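Local atomic coordinates of putative bacterial transcription regulation protein (Staphylococcus aureus, PDB entry 3LUR), a protein that probably regulates transcription in response to a small-molecule effector, which its single effector-binding domain, of the integron-associated type, would be expected to recognise. Residues G60-E65 / M70-A75; E19-G24 / A32-R37; I90-S95 / P133-Y138; A10-V15 / G53-I58. All blocks are in the same frame, centred on the assembly; numbering follows the deposited sequence. Where two conformers were deposited one is given.

Contact 1 (G60-E65 / M70-A75)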
loop_
_atom_site.group_PDB
_atom_site.type_symbol
_atom_site.label_atom_id
_atom_site.label_comp_id
_atom_site.label_asym_id
_atom_site.label_seq_id
_atom_site.Cartn_x
_atom_site.Cartn_y
_atom_site.Cartn_z
ATOM N N GLY A 60 0.456 2.669 1.417
ATOM C CA GLY A 60 0.337 3.046 0.051
ATOM C C GLY A 60 -0.441 1.898 -0.568
ATOM O O GLY A 60 0.129 0.849 -0.896
ATOM N N LEU A 61 -1.745 2.074 -0.673
ATOM C CA LEU A 61 -2.630 1.012 -1.166
ATOM C C LEU A 61 -2.834 1.124 -2.663
ATOM O O LEU A 61 -3.363 2.132 -3.168
ATOM C CB LEU A 61 -3.994 1.063 -0.448
ATOM C CG LEU A 61 -5.018 -0.045 -0.751
ATOM C CD1 LEU A 61 -4.685 -1.361 -0.039
ATOM C CD2 LEU A 61 -6.412 0.409 -0.368
ATOM N N CYS A 62 -2.469 0.055 -3.373
ATOM C CA CYS A 62 -2.626 -0.028 -4.791
ATOM C C CYS A 62 -3.937 -0.704 -5.101
ATOM O O CYS A 62 -4.184 -1.821 -4.644
ATOM C CB CYS A 62 -1.454 -0.806 -5.375
ATOM S SG CYS A 62 0.135 0.046 -5.046
ATOM N N ILE A 63 -4.788 0.007 -5.845
ATOM C CA ILE A 63 -6.138 -0.420 -6.125
ATOM C C ILE A 63 -6.285 -0.588 -7.638
ATOM O O ILE A 63 -6.537 0.377 -8.360
ATOM C CB ILE A 63 -7.194 0.589 -5.560
ATOM C CG1 ILE A 63 -6.992 0.792 -4.059
ATOM C CG2 ILE A 63 -8.667 0.099 -5.830
ATOM C CD1 ILE A 63 -7.812 1.917 -3.435
ATOM N N PRO A 64 -6.074 -1.812 -8.127
ATOM C CA PRO A 64 -6.343 -2.000 -9.571
ATOM C C PRO A 64 -7.790 -1.667 -9.842
ATOM O O PRO A 64 -8.679 -2.106 -9.087
ATOM C CB PRO A 64 -6.080 -3.484 -9.803
ATOM C CG PRO A 64 -5.221 -3.931 -8.641
ATOM C CD PRO A 64 -5.621 -3.047 -7.474
ATOM N N GLU A 65 -8.040 -0.830 -10.836
ATOM C CA GLU A 65 -9.403 -0.470 -11.167
ATOM C C GLU A 65 -9.895 -1.404 -12.276
ATOM O O GLU A 65 -9.102 -1.942 -13.054
ATOM C CB GLU A 65 -9.510 0.997 -11.585
ATOM C CG GLU A 65 -9.082 2.002 -10.490
ATOM C CD GLU A 65 -9.965 1.969 -9.241
ATOM O OE1 GLU A 65 -10.851 1.081 -9.139
ATOM O OE2 GLU A 65 -9.770 2.827 -8.359
HETATM N N MSE A 70 -5.200 2.369 -12.452
HETATM C CA MSE A 70 -4.588 2.016 -11.197
HETATM C C MSE A 70 -4.752 3.189 -10.249
HETATM O O MSE A 70 -4.338 4.316 -10.572
HETATM C CB MSE A 70 -3.106 1.715 -11.411
HETATM C CG MSE A 70 -2.311 1.480 -10.139
HETATM SE SE MSE A 70 -2.752 -0.171 -9.253
HETATM C CE MSE A 70 -2.171 -1.470 -10.597
ATOM N N SER A 71 -5.373 2.932 -9.101
ATOM C CA SER A 71 -5.499 3.942 -8.057
ATOM C C SER A 71 -4.488 3.670 -6.948
ATOM O O SER A 71 -4.078 2.540 -6.727
ATOM C CB SER A 71 -6.914 3.947 -7.479
ATOM O OG SER A 71 -7.854 4.385 -8.436
ATOM N N TYR A 72 -4.055 4.724 -6.281
ATOM C CA TYR A 72 -3.171 4.598 -5.174
ATOM C C TYR A 72 -3.804 5.381 -4.046
ATOM O O TYR A 72 -4.170 6.539 -4.242
ATOM C CB TYR A 72 -1.859 5.228 -5.504
ATOM C CG TYR A 72 -0.767 5.000 -4.537
ATOM C CD1 TYR A 72 -0.036 3.820 -4.575
ATOM C CD2 TYR A 72 -0.387 5.975 -3.623
ATOM C CE1 TYR A 72 1.025 3.601 -3.728
ATOM C CE2 TYR A 72 0.680 5.765 -2.760
ATOM C CZ TYR A 72 1.394 4.580 -2.831
ATOM O OH TYR A 72 2.479 4.335 -2.025
HETATM N N MSE A 73 -3.953 4.757 -2.899
HETATM C CA MSE A 73 -4.514 5.437 -1.761
HETATM C C MSE A 73 -3.513 5.499 -0.621
HETATM O O MSE A 73 -2.976 4.479 -0.158
HETATM C CB MSE A 73 -5.824 4.763 -1.322
HETATM C CG MSE A 73 -6.500 5.412 -0.138
HETATM SE SE MSE A 73 -7.989 4.249 0.390
HETATM C CE MSE A 73 -8.676 5.284 1.841
ATOM N N ILE A 74 -3.237 6.711 -0.168
ATOM C CA ILE A 74 -2.406 6.906 1.013
ATOM C C ILE A 74 -3.395 6.815 2.168
ATOM O O ILE A 74 -4.386 7.545 2.189
ATOM C CB ILE A 74 -1.706 8.256 0.953
ATOM C CG1 ILE A 74 -0.663 8.197 -0.164
ATOM C CG2 ILE A 74 -1.068 8.629 2.319
ATOM C CD1 ILE A 74 0.017 9.534 -0.461
ATOM N N ALA A 75 -3.148 5.913 3.104
ATOM C CA ALA A 75 -4.137 5.643 4.117
ATOM C C ALA A 75 -3.559 5.026 5.376
ATOM O O ALA A 75 -2.443 4.466 5.387
ATOM C CB ALA A 75 -5.161 4.658 3.532
#
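L61 and M73 clasp each other through two backbone hydrogen bonds, L61 N to M73 O at 2.8 Å and M73 N to L61 O at 2.7 Å, and, two residues further on, I63 and S71 repeat the exchange. On the face that carries G60, C62 and Y72 the packing is tight. The Y72 ring leans back over the partner strand: with CG anti to the backbone N (chi1 -171°), its phenol end reaches G60, where OH lies 3.2 Å from CA of this residue without a side chain. C62 SG meets the same ring at its edge, 3.8 Å from CD1. The two strands, 58-64 and 70-77, form an antiparallel beta hairpin within the closed barrel of the effector-binding fold, and the Y72 hydroxyl is held beyond the hairpin by E136 and W35. Toward the turn the contact opens. P64 is exposed and meets little more than the selenomethionine M70, whose chain, bent at chi2 and chi3, curls back to bring SE within 3.9 Å of P64 N. Past the strand end, E65 folds over on the side of I63 and S71, and its OE2 accepts a very short bond of 2.5 Å from S71 OG. K18 forms a salt bridge to that same carboxylate oxygen, while T20 is a second hydroxyl partner of S71.

Contact 2 (E19-G24 / A32-R37). With EDO (1,2-ethanediol), chain F.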
loop_
_atom_site.group_PDB
_atom_site.type_symbol
_atom_site.label_atom_id
_atom_site.label_comp_id
_atom_site.label_asym_id
_atom_site.label_seq_id
_atom_site.Cartn_x
_atom_site.Cartn_y
_atom_site.Cartn_z
ATOM N N GLU A 19 -5.857 8.650 -5.411
ATOM C CA GLU A 19 -5.621 9.270 -6.728
ATOM C C GLU A 19 -5.696 8.134 -7.741
ATOM O O GLU A 19 -5.280 7.035 -7.443
ATOM C CB GLU A 19 -4.283 9.987 -6.803
ATOM C CG GLU A 19 -4.319 11.318 -6.101
ATOM C CD GLU A 19 -3.105 12.200 -6.391
ATOM O OE1 GLU A 19 -2.119 11.738 -7.026
ATOM O OE2 GLU A 19 -3.140 13.359 -5.954
ATOM N N THR A 20 -6.267 8.399 -8.912
ATOM C CA THR A 20 -6.415 7.370 -9.919
ATOM C C THR A 20 -5.592 7.772 -11.115
ATOM O O THR A 20 -5.628 8.924 -11.553
ATOM C CB THR A 20 -7.890 7.168 -10.305
ATOM O OG1 THR A 20 -8.633 6.808 -9.141
ATOM C CG2 THR A 20 -8.060 6.058 -11.388
ATOM N N TYR A 21 -4.827 6.813 -11.617
ATOM C CA TYR A 21 -3.976 7.028 -12.758
ATOM C C TYR A 21 -4.399 6.118 -13.903
ATOM O O TYR A 21 -5.109 5.112 -13.697
ATOM C CB TYR A 21 -2.553 6.744 -12.353
ATOM C CG TYR A 21 -2.188 7.443 -11.071
ATOM C CD1 TYR A 21 -1.995 8.804 -11.043
ATOM C CD2 TYR A 21 -2.029 6.726 -9.882
ATOM C CE1 TYR A 21 -1.649 9.455 -9.863
ATOM C CE2 TYR A 21 -1.682 7.358 -8.717
ATOM C CZ TYR A 21 -1.496 8.727 -8.717
ATOM O OH TYR A 21 -1.146 9.368 -7.559
ATOM N N GLU A 22 -3.947 6.477 -15.097
ATOM C CA GLU A 22 -4.324 5.779 -16.335
ATOM C C GLU A 22 -3.992 4.288 -16.322
ATOM O O GLU A 22 -4.751 3.469 -16.845
ATOM C CB GLU A 22 -3.681 6.473 -17.554
ATOM N N ASN A 23 -2.866 3.945 -15.713
ATOM C CA ASN A 23 -2.403 2.565 -15.613
ATOM C C ASN A 23 -1.258 2.443 -14.598
ATOM O O ASN A 23 -0.864 3.435 -13.952
ATOM C CB ASN A 23 -1.947 2.077 -16.990
ATOM C CG ASN A 23 -0.947 3.023 -17.629
ATOM O OD1 ASN A 23 -0.033 3.508 -16.970
ATOM N ND2 ASN A 23 -1.126 3.300 -18.908
ATOM N N GLY A 24 -0.747 1.224 -14.442
ATOM C CA GLY A 24 0.338 0.929 -13.512
ATOM C C GLY A 24 1.595 1.769 -13.651
ATOM O O GLY A 24 2.146 2.224 -12.643
ATOM N N ALA A 32 5.310 9.366 -6.004
ATOM C CA ALA A 32 6.194 10.123 -5.120
ATOM C C ALA A 32 5.636 11.535 -4.896
ATOM O O ALA A 32 5.617 12.031 -3.782
ATOM C CB ALA A 32 7.610 10.204 -5.694
ATOM N N GLY A 33 5.176 12.159 -5.975
ATOM C CA GLY A 33 4.616 13.484 -5.918
ATOM C C GLY A 33 3.358 13.539 -5.063
ATOM O O GLY A 33 3.110 14.532 -4.387
ATOM N N PHE A 34 2.556 12.481 -5.124
ATOM C CA PHE A 34 1.344 12.400 -4.332
ATOM C C PHE A 34 1.702 12.373 -2.851
ATOM O O PHE A 34 1.090 13.099 -2.052
ATOM C CB PHE A 34 0.538 11.176 -4.790
ATOM C CG PHE A 34 -0.714 10.915 -4.011
ATOM C CD1 PHE A 34 -1.443 11.936 -3.447
ATOM C CD2 PHE A 34 -1.241 9.622 -3.978
ATOM C CE1 PHE A 34 -2.625 11.662 -2.748
ATOM C CE2 PHE A 34 -2.406 9.347 -3.314
ATOM C CZ PHE A 34 -3.110 10.363 -2.702
ATOM N N TRP A 35 2.709 11.562 -2.474
ATOM C CA TRP A 35 3.191 11.570 -1.100
ATOM C C TRP A 35 3.716 12.958 -0.715
ATOM O O TRP A 35 3.445 13.452 0.385
ATOM C CB TRP A 35 4.325 10.546 -0.901
ATOM C CG TRP A 35 3.876 9.171 -0.738
ATOM C CD1 TRP A 35 3.849 8.203 -1.687
ATOM C CD2 TRP A 35 3.393 8.568 0.463
ATOM N NE1 TRP A 35 3.384 7.040 -1.162
ATOM C CE2 TRP A 35 3.108 7.223 0.161
ATOM C CE3 TRP A 35 3.168 9.032 1.762
ATOM C CZ2 TRP A 35 2.592 6.343 1.101
ATOM C CZ3 TRP A 35 2.677 8.149 2.701
ATOM C CH2 TRP A 35 2.383 6.822 2.359
ATOM N N GLN A 36 4.473 13.587 -1.621
ATOM C CA GLN A 36 5.033 14.917 -1.344
ATOM C C GLN A 36 3.908 15.927 -1.046
ATOM O O GLN A 36 3.977 16.700 -0.071
ATOM C CB GLN A 36 5.893 15.409 -2.524
ATOM C CG GLN A 36 6.532 16.769 -2.304
ATOM C CD GLN A 36 7.465 17.209 -3.444
ATOM O OE1 GLN A 36 7.625 16.515 -4.455
ATOM N NE2 GLN A 36 8.070 18.378 -3.281
ATOM N N ARG A 37 2.885 15.924 -1.886
ATOM C CA ARG A 37 1.744 16.828 -1.703
ATOM C C ARG A 37 1.015 16.553 -0.377
ATOM O O ARG A 37 0.733 17.473 0.352
ATOM C CB ARG A 37 0.796 16.765 -2.911
ATOM C CG ARG A 37 1.414 17.424 -4.160
ATOM C CD ARG A 37 0.557 17.365 -5.406
ATOM N NE ARG A 37 0.633 16.095 -6.130
ATOM C CZ ARG A 37 -0.268 15.112 -6.073
ATOM N NH1 ARG A 37 -1.345 15.196 -5.291
ATOM N NH2 ARG A 37 -0.095 14.023 -6.822
HETATM C C1 EDO F . -2.639 15.623 -2.032
HETATM O O1 EDO F . -2.687 16.605 -3.086
HETATM C C2 EDO F . -4.047 15.311 -1.557
HETATM O O2 EDO F . -4.743 16.533 -1.319
#
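E19 of strand 5-21 reaches helix 24-41, which packs on the barrel nearly antiparallel to the strand, and joins it through a salt bridge to R37, with the E19 carboxylate stacked on the ring of F34. The glutamate chain runs along that ring. Its CB stands near the far rim, 4.0 Å from F34 CE2. CG lies almost squarely over the face, 3.7 Å from the ring centroid and 10° off the normal, a CH-pi contact. CD follows 3.4 Å above the plane, displaced toward the rim, with carboxylate and ring planes 10° apart. Extension beyond CG (chi2 -168°) keeps the carboxylate over the phenyl, near CG and CD1, and turns its oxygens to the guanidinium of R37, which grips them end-on with two nitrogens: NH2 gives a nearly straight bond to the syn lone pair of OE1, and NH1 binds OE2 at 2.7 Å. Carboxylate and guanidinium are nearly coplanar. OE1 also takes the Y21 hydroxyl proton on its anti lone pair at 2.6 Å, so that three hydrogen bonds and the aromatic face together fix the rotation of the carboxylate. Such a pairing would favour the charged carboxylate. The Y21 ring also meets that of H30, and its OH comes 3.6 Å from F34 CD2. R37 NH1 has a further partner in a 1,2-ethanediol, probably from the crystallisation liquor, whose O1 it meets at 2.9 Å.

Contact 3 (I90-S95 / P133-Y138). With EDO (1,2-ethanediol), chain H.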
loop_
_atom_site.group_PDB
_atom_site.type_symbol
_atom_site.label_atom_id
_atom_site.label_comp_id
_atom_site.label_asym_id
_atom_site.label_seq_id
_atom_site.Cartn_x
_atom_site.Cartn_y
_atom_site.Cartn_z
ATOM N N ILE A 90 -12.803 3.340 3.487
ATOM C CA ILE A 90 -13.213 2.070 2.864
ATOM C C ILE A 90 -12.833 0.825 3.648
ATOM O O ILE A 90 -12.071 0.892 4.601
ATOM C CB ILE A 90 -12.639 1.950 1.440
ATOM C CG1 ILE A 90 -11.142 1.679 1.481
ATOM C CG2 ILE A 90 -13.016 3.250 0.640
ATOM C CD1 ILE A 90 -10.560 1.252 0.195
ATOM N N THR A 91 -13.407 -0.307 3.244
ATOM C CA THR A 91 -13.096 -1.581 3.856
ATOM C C THR A 91 -12.191 -2.379 2.968
ATOM O O THR A 91 -12.530 -2.676 1.817
ATOM C CB THR A 91 -14.352 -2.437 4.106
ATOM O OG1 THR A 91 -15.228 -1.737 4.971
ATOM C CG2 THR A 91 -13.967 -3.747 4.758
ATOM N N LEU A 92 -11.040 -2.741 3.507
ATOM C CA LEU A 92 -10.140 -3.649 2.849
ATOM C C LEU A 92 -10.546 -5.018 3.389
ATOM O O LEU A 92 -10.349 -5.306 4.570
ATOM C CB LEU A 92 -8.699 -3.327 3.187
ATOM C CG LEU A 92 -7.645 -4.275 2.616
ATOM C CD1 LEU A 92 -7.587 -4.102 1.101
ATOM C CD2 LEU A 92 -6.301 -4.034 3.245
ATOM N N ALA A 93 -11.130 -5.842 2.526
ATOM C CA ALA A 93 -11.665 -7.136 2.924
ATOM C C ALA A 93 -10.582 -8.070 3.400
ATOM O O ALA A 93 -9.507 -8.093 2.840
ATOM C CB ALA A 93 -12.432 -7.781 1.755
ATOM N N SER A 94 -10.930 -8.921 4.368
ATOM C CA SER A 94 -9.981 -9.874 4.950
ATOM C C SER A 94 -9.330 -10.741 3.900
ATOM O O SER A 94 -9.995 -11.210 2.960
ATOM C CB SER A 94 -10.665 -10.802 5.950
ATOM O OG SER A 94 -11.629 -11.598 5.318
ATOM N N SER A 95 -8.067 -11.038 4.118
ATOM C CA SER A 95 -7.323 -11.855 3.184
ATOM C C SER A 95 -6.065 -12.367 3.805
ATOM O O SER A 95 -5.556 -11.796 4.800
ATOM C CB SER A 95 -6.944 -11.030 1.943
ATOM O OG SER A 95 -6.315 -11.844 0.972
ATOM N N PRO A 133 -6.923 -5.371 -3.672
ATOM C CA PRO A 133 -5.885 -4.371 -3.435
ATOM C C PRO A 133 -4.646 -4.941 -2.755
ATOM O O PRO A 133 -4.732 -5.912 -2.018
ATOM C CB PRO A 133 -6.601 -3.338 -2.559
ATOM C CG PRO A 133 -8.024 -3.471 -2.901
ATOM C CD PRO A 133 -8.215 -4.955 -3.101
ATOM N N PHE A 134 -3.487 -4.346 -3.047
ATOM C CA PHE A 134 -2.242 -4.743 -2.433
ATOM C C PHE A 134 -1.571 -3.469 -1.922
ATOM O O PHE A 134 -1.892 -2.389 -2.381
ATOM C CB PHE A 134 -1.349 -5.521 -3.415
ATOM C CG PHE A 134 -1.057 -4.804 -4.705
ATOM C CD1 PHE A 134 -1.963 -4.855 -5.776
ATOM C CD2 PHE A 134 0.153 -4.119 -4.874
ATOM C CE1 PHE A 134 -1.679 -4.213 -6.996
ATOM C CE2 PHE A 134 0.438 -3.463 -6.093
ATOM C CZ PHE A 134 -0.484 -3.507 -7.143
ATOM N N PHE A 135 -0.677 -3.586 -0.959
ATOM C CA PHE A 135 -0.133 -2.365 -0.374
ATOM C C PHE A 135 1.309 -2.397 0.054
ATOM O O PHE A 135 1.879 -3.448 0.337
ATOM C CB PHE A 135 -1.039 -1.881 0.790
ATOM C CG PHE A 135 -1.205 -2.863 1.932
ATOM C CD1 PHE A 135 -2.231 -3.793 1.923
ATOM C CD2 PHE A 135 -0.365 -2.804 3.050
ATOM C CE1 PHE A 135 -2.409 -4.664 2.977
ATOM C CE2 PHE A 135 -0.546 -3.662 4.122
ATOM C CZ PHE A 135 -1.557 -4.610 4.082
ATOM N N GLU A 136 1.872 -1.192 0.106
ATOM C CA GLU A 136 3.164 -0.925 0.684
ATOM C C GLU A 136 2.853 -0.446 2.093
ATOM O O GLU A 136 1.933 0.344 2.285
ATOM C CB GLU A 136 3.840 0.209 -0.099
ATOM C CG GLU A 136 3.994 -0.081 -1.566
ATOM C CD GLU A 136 3.990 1.155 -2.448
ATOM O OE1 GLU A 136 4.052 2.303 -1.960
ATOM O OE2 GLU A 136 3.923 0.963 -3.656
ATOM N N LEU A 137 3.614 -0.890 3.068
ATOM C CA LEU A 137 3.399 -0.451 4.431
ATOM C C LEU A 137 4.693 0.175 4.925
ATOM O O LEU A 137 5.773 -0.479 4.947
ATOM C CB LEU A 137 2.950 -1.611 5.315
ATOM C CG LEU A 137 2.663 -1.299 6.794
ATOM C CD1 LEU A 137 1.442 -0.338 6.920
ATOM C CD2 LEU A 137 2.470 -2.564 7.631
ATOM N N TYR A 138 4.576 1.437 5.345
ATOM C CA TYR A 138 5.730 2.265 5.774
ATOM C C TYR A 138 5.768 2.565 7.273
ATOM O O TYR A 138 4.946 3.303 7.789
ATOM C CB TYR A 138 5.711 3.592 5.017
ATOM C CG TYR A 138 5.821 3.453 3.518
ATOM C CD1 TYR A 138 7.052 3.310 2.910
ATOM C CD2 TYR A 138 4.697 3.466 2.708
ATOM C CE1 TYR A 138 7.155 3.183 1.545
ATOM C CE2 TYR A 138 4.782 3.334 1.366
ATOM C CZ TYR A 138 6.020 3.174 0.778
ATOM O OH TYR A 138 6.103 3.028 -0.588
HETATM C C1 EDO H . 4.955 6.357 10.926
HETATM O O1 EDO H . 4.748 5.848 9.594
HETATM C C2 EDO H . 4.738 5.234 11.950
HETATM O O2 EDO H . 3.351 4.892 12.052
#
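L92 holds its CG anti to the backbone N (chi1 176°), and a chi2 of 69° spreads its two methyl groups between P133 and F135. F135 contributes the less common first torsion, with CG between the backbone N and the carbonyl carbon (chi1 60°), and this brings its CE1 to the leucine. The branches divide the work. CD1 touches the pyrrolidine ring of P133, 3.9 Å from CB and 4.1 Å from CG, the two side chains sliding past each other in opposite directions. CD2 approaches F135 obliquely, 4.0 Å from CE1. These few apolar contacts are the whole of the meeting between strand 88-103 and strand 134-138 here: the nearest CA atoms, those of L92 and P133, are 7.6 Å apart, so the strands face each other through their side chains and do not pair. L92 and F135 are buried, whereas P133, in the loop just before strand 134-138, is partly exposed.

Farther along strand 134-138 the polar end is organised separately. Y138 OH donates to E136 OE1 at 2.6 Å, coming from above the carboxylate plane, and Y72 binds the same oxygen. In the closed antiparallel barrel, strand 88-103 pairs with strand 5-21 through I90 and L92, while strand 134-138 lies between strands 58-64 and 149-156. F135 stacks on W153 and touches L59 and L55, whereas F134 and E136 turn toward helix 108-124.

Contact 4 (A10-V15 / G53-I58). With EDO (1,2-ethanediol), chain I.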
loop_
_atom_site.group_PDB
_atom_site.type_symbol
_atom_site.label_atom_id
_atom_site.label_comp_id
_atom_site.label_asym_id
_atom_site.label_seq_id
_atom_site.Cartn_x
_atom_site.Cartn_y
_atom_site.Cartn_z
ATOM N N ALA A 10 -7.824 -9.467 9.208
ATOM C CA ALA A 10 -9.263 -9.329 9.282
ATOM C C ALA A 10 -9.622 -8.163 8.352
ATOM O O ALA A 10 -8.731 -7.492 7.806
ATOM C CB ALA A 10 -9.682 -9.003 10.678
ATOM N N SER A 11 -10.901 -7.901 8.168
ATOM C CA SER A 11 -11.273 -6.778 7.338
ATOM C C SER A 11 -10.886 -5.519 8.087
ATOM O O SER A 11 -11.067 -5.425 9.297
ATOM C CB SER A 11 -12.755 -6.773 7.001
ATOM O OG SER A 11 -13.069 -7.895 6.185
ATOM N N LEU A 12 -10.353 -4.552 7.373
ATOM C CA LEU A 12 -9.906 -3.328 8.018
ATOM C C LEU A 12 -10.560 -2.114 7.406
ATOM O O LEU A 12 -10.973 -2.141 6.257
ATOM C CB LEU A 12 -8.393 -3.205 7.889
ATOM C CG LEU A 12 -7.560 -4.294 8.561
ATOM C CD1 LEU A 12 -6.128 -4.120 8.172
ATOM C CD2 LEU A 12 -7.709 -4.317 10.076
ATOM N N THR A 13 -10.704 -1.069 8.210
ATOM C CA THR A 13 -11.217 0.184 7.722
ATOM C C THR A 13 -10.009 1.073 7.420
ATOM O O THR A 13 -9.186 1.341 8.306
ATOM C CB THR A 13 -12.099 0.870 8.742
ATOM O OG1 THR A 13 -13.274 0.088 8.948
ATOM C CG2 THR A 13 -12.507 2.241 8.254
ATOM N N LEU A 14 -9.892 1.502 6.167
ATOM C CA LEU A 14 -8.770 2.362 5.758
ATOM C C LEU A 14 -9.282 3.772 5.493
ATOM O O LEU A 14 -10.321 3.953 4.854
ATOM C CB LEU A 14 -8.104 1.793 4.523
ATOM C CG LEU A 14 -7.538 0.396 4.660
ATOM C CD1 LEU A 14 -6.773 0.018 3.400
ATOM C CD2 LEU A 14 -6.597 0.288 5.862
ATOM N N VAL A 15 -8.601 4.757 6.071
ATOM C CA VAL A 15 -8.977 6.145 5.987
ATOM C C VAL A 15 -7.844 6.840 5.242
ATOM O O VAL A 15 -6.673 6.731 5.619
ATOM C CB VAL A 15 -9.098 6.803 7.388
ATOM C CG1 VAL A 15 -9.587 8.241 7.275
ATOM C CG2 VAL A 15 -10.055 6.001 8.334
ATOM N N GLY A 53 -3.476 1.681 14.776
ATOM C CA GLY A 53 -2.480 0.632 14.996
ATOM C C GLY A 53 -2.759 -0.762 14.425
ATOM O O GLY A 53 -1.917 -1.641 14.562
ATOM N N ASP A 54 -3.901 -0.971 13.763
ATOM C CA ASP A 54 -4.205 -2.289 13.171
ATOM C C ASP A 54 -3.073 -2.732 12.272
ATOM O O ASP A 54 -2.782 -3.927 12.189
ATOM C CB ASP A 54 -5.504 -2.274 12.369
ATOM C CG ASP A 54 -6.728 -2.311 13.249
ATOM O OD1 ASP A 54 -6.619 -2.727 14.413
ATOM O OD2 ASP A 54 -7.815 -1.960 12.770
ATOM N N LEU A 55 -2.520 -1.779 11.515
ATOM C CA LEU A 55 -1.283 -1.982 10.758
ATOM C C LEU A 55 -0.315 -0.914 11.253
ATOM O O LEU A 55 -0.677 0.264 11.366
ATOM C CB LEU A 55 -1.491 -1.865 9.256
ATOM C CG LEU A 55 -2.219 -3.063 8.637
ATOM C CD1 LEU A 55 -2.600 -2.795 7.221
ATOM C CD2 LEU A 55 -1.343 -4.334 8.752
ATOM N N ALA A 56 0.906 -1.334 11.574
ATOM C CA ALA A 56 1.915 -0.425 12.145
ATOM C C ALA A 56 2.645 0.326 11.047
ATOM O O ALA A 56 3.740 -0.040 10.629
ATOM C CB ALA A 56 2.915 -1.202 13.017
ATOM N N GLY A 57 2.043 1.392 10.586
ATOM C CA GLY A 57 2.660 2.216 9.599
ATOM C C GLY A 57 1.585 2.878 8.783
ATOM O O GLY A 57 0.395 2.857 9.147
ATOM N N ILE A 58 2.014 3.537 7.739
ATOM C CA ILE A 58 1.091 4.190 6.850
ATOM C C ILE A 58 1.145 3.404 5.542
ATOM O O ILE A 58 2.225 2.888 5.136
ATOM C CB ILE A 58 1.405 5.703 6.719
ATOM C CG1 ILE A 58 0.357 6.394 5.836
ATOM C CG2 ILE A 58 2.828 5.927 6.218
ATOM C CD1 ILE A 58 0.333 7.895 5.971
HETATM C C1 EDO I . 6.023 -2.243 8.528
HETATM O O1 EDO I . 7.425 -2.219 8.708
HETATM C C2 EDO I . 5.373 -2.721 9.812
HETATM O O2 EDO I . 5.545 -1.748 10.821
HETATM O O HOH W 1 -9.420 -0.879 10.920
#
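L12 is the residue of 10-15 that meets the loop 53-58, and its two methyl groups take different partners. It opens strand 12-15 after the exposed pair A10 and S11, and it carries CG beside the backbone N, anti to the carbonyl carbon (chi1 -63°). CD1 goes to L55, 3.9 Å from CD1 of that residue, the two leucines crossing at a slant. CD2 lies alongside D54, 3.6 Å from OD2 and 3.8 Å from CB, so that a methyl group packs on the flank of an exposed acid. Next in sequence, T13 adds a polar link through a water: T13 N donates to it at 3.0 Å, and the water lies 2.7 Å from D54 OD2, bridging the two. L14 and V15 turn to other parts of the fold, L14 to L92 and T77, V15 to helix 43-50. Within the loop, A56 is the centre of an inverse gamma turn. The loop links helix 43-50 to strand 58-64. It lies against strand 5-21 near T77, whose hydroxyl bonds L55 N, and L55 reaches inward to F135 and L137 of strand 134-138.

How the contacts relate
All four contacts belong to one closed antiparallel barrel and its helical cover. Contacts 1 and 2 have centres about 9 Å apart and share a seam, where strand 70-77 pairs with strand 5-21: M70 O lies 2.8 Å from Y21 N. Contact 3, also about 9 Å from contact 1, continues the sheet from the other hairpin strand, with C62 N 2.7 Å from F134 O. Contacts 3 and 4 are about 8 Å apart, joined by backbone bonds between I90 and L14 and between Y138 and I58. Contacts 2 and 4, about 21 Å apart on opposite sides of the chain centre, both use strand 5-21, and W35 touches I58.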